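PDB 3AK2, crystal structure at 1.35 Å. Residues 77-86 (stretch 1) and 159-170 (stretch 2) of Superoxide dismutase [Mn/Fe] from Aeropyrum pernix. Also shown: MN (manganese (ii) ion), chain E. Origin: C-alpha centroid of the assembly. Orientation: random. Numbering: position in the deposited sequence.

Stretch 1 77-86: IMHTIFWPNM
Stretch 2 159-170: VPILVIDVWEHA

Helix 77-82, entered from earlier in the chain, crosses strand 163-165 at -109°, with axes 8.3 Å apart at closest approach; Trp83 to Met86 follow as a type I turn. Register is set by two CA pairs: Phe82 CA lies 5.8 Å from Val163 CA, and Asn85 CA lies 6.2 Å from Leu162 CA. Before the strand, the chain turns a corner at Ile161 and Leu162 (phi/psi -112/-21 and -147/126).

Metal coordination joins the stretches at one end. Manganese (MN) is bound by His79 NE2 (2.2 Å), Asp165 OD2 (2.0 Å), His169 NE2 (2.2 Å), water 2 (O, 2.1 Å) and one atom elsewhere in the structure. His79 NE2 and Asp165 OD2, 3.4 Å apart, are close because they share the metal, not a hydrogen bond. Chi1 is m for His79, t for Asp165, p for His169. Trp167 N donates to Asp165 OD1 (3.0 Å, 159°), the carboxylate oxygen that does not bind the metal.

Two direct hydrogen bonds cross at the other end, both through the Asn85 amide (chi1 -89°, chi2 175°): Val163 N to Asn85 OD1 (2.8 Å, 152°) and Asn85 ND2 to Ile161 O (3.2 Å, 142°).

Apolar contacts make up the rest of the packing. Val163 (m) sets CG2 3.9 Å from Phe82 CB and CG1 3.9 Å from Met78 CE (mmm). Ile81 (m, t) reaches Pro160, Ile81 CD1 to Pro160 CB 4.1 Å. Phe82 (t, chi2 57°) receives Asp165 CB over one face, 3.9 Å from the ring centroid.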

# COMPACT_ATOMS: atom_id res chain seq x y z
N ILE A 77 12.39 2.81 -14.41
CA ILE A 77 12.95 4.16 -14.31
C ILE A 77 13.84 4.35 -13.08
O ILE A 77 14.88 5.00 -13.17
CB ILE A 77 11.87 5.25 -14.43
CG1 ILE A 77 12.53 6.59 -14.77
CG2 ILE A 77 10.97 5.30 -13.18
CD1 ILE A 77 11.57 7.68 -15.14
N MET A 78 13.47 3.76 -11.95
CA MET A 78 14.28 3.89 -10.74
C MET A 78 15.67 3.28 -10.92
O MET A 78 16.66 3.88 -10.53
CB MET A 78 13.58 3.32 -9.50
CG MET A 78 12.26 4.02 -9.13
SD MET A 78 12.45 5.74 -8.62
CE MET A 78 13.16 5.54 -6.98
N HIS A 79 15.74 2.09 -11.53
CA HIS A 79 17.06 1.49 -11.79
C HIS A 79 17.84 2.26 -12.85
O HIS A 79 19.07 2.36 -12.77
CB HIS A 79 16.94 0.00 -12.16
CG HIS A 79 16.54 -0.87 -11.01
ND1 HIS A 79 15.23 -1.00 -10.60
CD2 HIS A 79 17.28 -1.63 -10.16
CE1 HIS A 79 15.18 -1.81 -9.56
NE2 HIS A 79 16.40 -2.20 -9.27
N THR A 80 17.14 2.81 -13.83
CA THR A 80 17.76 3.62 -14.88
C THR A 80 18.47 4.85 -14.29
O THR A 80 19.52 5.25 -14.79
CB THR A 80 16.70 4.03 -15.93
OG1 THR A 80 16.26 2.86 -16.62
CG2 THR A 80 17.26 5.04 -16.94
N ILE A 81 17.91 5.41 -13.22
CA ILE A 81 18.55 6.52 -12.51
C ILE A 81 19.66 6.00 -11.58
O ILE A 81 20.74 6.59 -11.50
CB ILE A 81 17.51 7.36 -11.73
CG1 ILE A 81 16.47 7.94 -12.69
CG2 ILE A 81 18.20 8.46 -10.92
CD1 ILE A 81 15.26 8.55 -12.00
N PHE A 82 19.39 4.88 -10.92
CA PHE A 82 20.31 4.27 -9.94
C PHE A 82 21.71 4.01 -10.50
O PHE A 82 22.71 4.35 -9.85
CB PHE A 82 19.68 2.98 -9.40
CG PHE A 82 20.48 2.31 -8.31
CD1 PHE A 82 20.80 2.98 -7.13
CD2 PHE A 82 20.85 0.97 -8.44
CE1 PHE A 82 21.53 2.33 -6.12
CE2 PHE A 82 21.56 0.32 -7.44
CZ PHE A 82 21.90 1.00 -6.28
N TRP A 83 21.81 3.42 -11.69
CA TRP A 83 23.14 3.05 -12.20
C TRP A 83 24.07 4.25 -12.44
O TRP A 83 25.18 4.27 -11.89
CB TRP A 83 23.06 2.17 -13.45
CG TRP A 83 22.10 1.02 -13.41
CD1 TRP A 83 21.12 0.75 -14.31
CD2 TRP A 83 22.06 -0.05 -12.44
NE1 TRP A 83 20.46 -0.40 -13.97
CE2 TRP A 83 21.02 -0.92 -12.83
CE3 TRP A 83 22.81 -0.36 -11.29
CZ2 TRP A 83 20.69 -2.06 -12.11
CZ3 TRP A 83 22.48 -1.50 -10.58
CH2 TRP A 83 21.43 -2.34 -10.99
N PRO A 84 23.65 5.25 -13.25
CA PRO A 84 24.52 6.41 -13.43
C PRO A 84 24.67 7.31 -12.20
O PRO A 84 25.58 8.14 -12.15
CB PRO A 84 23.86 7.17 -14.59
CG PRO A 84 22.43 6.77 -14.53
CD PRO A 84 22.42 5.35 -14.06
N ASN A 85 23.78 7.14 -11.21
CA ASN A 85 23.94 7.78 -9.90
C ASN A 85 25.19 7.28 -9.17
O ASN A 85 25.57 7.85 -8.15
CB ASN A 85 22.74 7.49 -9.00
CG ASN A 85 21.60 8.50 -9.13
OD1 ASN A 85 20.55 8.30 -8.51
ND2 ASN A 85 21.78 9.57 -9.90
N MET A 86 25.79 6.20 -9.68
CA MET A 86 27.00 5.64 -9.08
C MET A 86 28.14 5.68 -10.09
O MET A 86 27.92 5.83 -11.29
CB MET A 86 26.77 4.21 -8.59
CG MET A 86 25.70 4.11 -7.51
SD MET A 86 25.43 2.45 -6.86
CE MET A 86 24.73 1.61 -8.29
N VAL A 159 11.07 15.15 -8.90
CA VAL A 159 11.98 14.56 -9.87
C VAL A 159 13.16 13.94 -9.13
O VAL A 159 13.99 14.68 -8.59
CB VAL A 159 12.53 15.64 -10.83
CG1 VAL A 159 13.51 15.03 -11.83
CG2 VAL A 159 11.39 16.36 -11.56
N PRO A 160 13.25 12.59 -9.08
CA PRO A 160 14.41 11.98 -8.43
C PRO A 160 15.72 12.36 -9.13
O PRO A 160 15.83 12.20 -10.35
CB PRO A 160 14.14 10.47 -8.55
CG PRO A 160 12.67 10.36 -8.77
CD PRO A 160 12.32 11.57 -9.59
N ILE A 161 16.67 12.87 -8.36
CA ILE A 161 18.00 13.17 -8.90
C ILE A 161 19.09 12.27 -8.32
O ILE A 161 20.16 12.11 -8.92
CB ILE A 161 18.38 14.68 -8.78
CG1 ILE A 161 18.50 15.12 -7.31
CG2 ILE A 161 17.39 15.54 -9.56
CD1 ILE A 161 19.15 16.50 -7.12
N LEU A 162 18.82 11.69 -7.16
CA LEU A 162 19.71 10.72 -6.52
C LEU A 162 18.87 9.70 -5.77
O LEU A 162 18.05 10.06 -4.93
CB LEU A 162 20.69 11.42 -5.57
CG LEU A 162 21.61 10.49 -4.77
CD1 LEU A 162 22.52 9.65 -5.67
CD2 LEU A 162 22.44 11.29 -3.79
N VAL A 163 19.09 8.43 -6.08
CA VAL A 163 18.33 7.35 -5.46
C VAL A 163 19.26 6.26 -4.94
O VAL A 163 20.32 6.02 -5.53
CB VAL A 163 17.26 6.72 -6.42
CG1 VAL A 163 16.31 7.78 -6.98
CG2 VAL A 163 17.92 5.94 -7.56
N ILE A 164 18.88 5.64 -3.83
CA ILE A 164 19.57 4.45 -3.34
C ILE A 164 18.56 3.31 -3.24
O ILE A 164 17.50 3.46 -2.63
CB ILE A 164 20.32 4.67 -2.00
CG1 ILE A 164 21.08 3.39 -1.60
CG2 ILE A 164 19.37 5.12 -0.90
CD1 ILE A 164 21.85 3.46 -0.28
N ASP A 165 18.91 2.19 -3.84
CA ASP A 165 18.09 0.99 -3.81
C ASP A 165 18.35 0.26 -2.50
O ASP A 165 19.50 -0.13 -2.22
CB ASP A 165 18.47 0.10 -4.98
CG ASP A 165 17.51 -1.05 -5.20
OD1 ASP A 165 16.55 -1.23 -4.42
OD2 ASP A 165 17.74 -1.78 -6.18
N VAL A 166 17.32 0.11 -1.67
CA VAL A 166 17.42 -0.70 -0.46
C VAL A 166 16.52 -1.94 -0.48
O VAL A 166 16.19 -2.49 0.57
CB VAL A 166 17.25 0.12 0.85
CG1 VAL A 166 18.43 1.08 1.05
CG2 VAL A 166 15.93 0.88 0.86
N TRP A 167 16.15 -2.38 -1.67
CA TRP A 167 15.63 -3.74 -1.80
C TRP A 167 16.71 -4.68 -1.30
O TRP A 167 17.90 -4.39 -1.43
CB TRP A 167 15.32 -4.08 -3.25
CG TRP A 167 14.02 -3.51 -3.76
CD1 TRP A 167 13.67 -2.19 -3.84
CD2 TRP A 167 12.92 -4.26 -4.27
NE1 TRP A 167 12.41 -2.07 -4.37
CE2 TRP A 167 11.93 -3.32 -4.65
CE3 TRP A 167 12.67 -5.62 -4.45
CZ2 TRP A 167 10.70 -3.72 -5.20
CZ3 TRP A 167 11.45 -6.01 -5.00
CH2 TRP A 167 10.48 -5.06 -5.36
N GLU A 168 16.31 -5.80 -0.72
CA GLU A 168 17.28 -6.74 -0.16
C GLU A 168 18.26 -7.25 -1.22
O GLU A 168 19.45 -7.41 -0.92
CB GLU A 168 16.57 -7.87 0.58
CG GLU A 168 15.80 -7.36 1.80
CD GLU A 168 15.07 -8.43 2.58
OE1 GLU A 168 14.46 -9.33 1.96
OE2 GLU A 168 15.09 -8.36 3.83
N HIS A 169 17.78 -7.45 -2.44
CA HIS A 169 18.66 -7.91 -3.52
C HIS A 169 19.81 -6.96 -3.85
O HIS A 169 20.77 -7.35 -4.50
CB HIS A 169 17.88 -8.26 -4.80
CG HIS A 169 17.23 -7.09 -5.48
ND1 HIS A 169 15.86 -6.99 -5.63
CD2 HIS A 169 17.75 -5.98 -6.07
CE1 HIS A 169 15.56 -5.88 -6.28
NE2 HIS A 169 16.69 -5.24 -6.56
N ALA A 170 19.70 -5.70 -3.42
CA ALA A 170 20.75 -4.72 -3.68
C ALA A 170 21.97 -4.91 -2.77
O ALA A 170 23.04 -4.38 -3.06
CB ALA A 170 20.20 -3.29 -3.56
MN MN E . 16.84 -3.18 -7.34
O HOH W 1 22.84 5.32 -6.62
O HOH W 2 14.98 -2.58 -6.52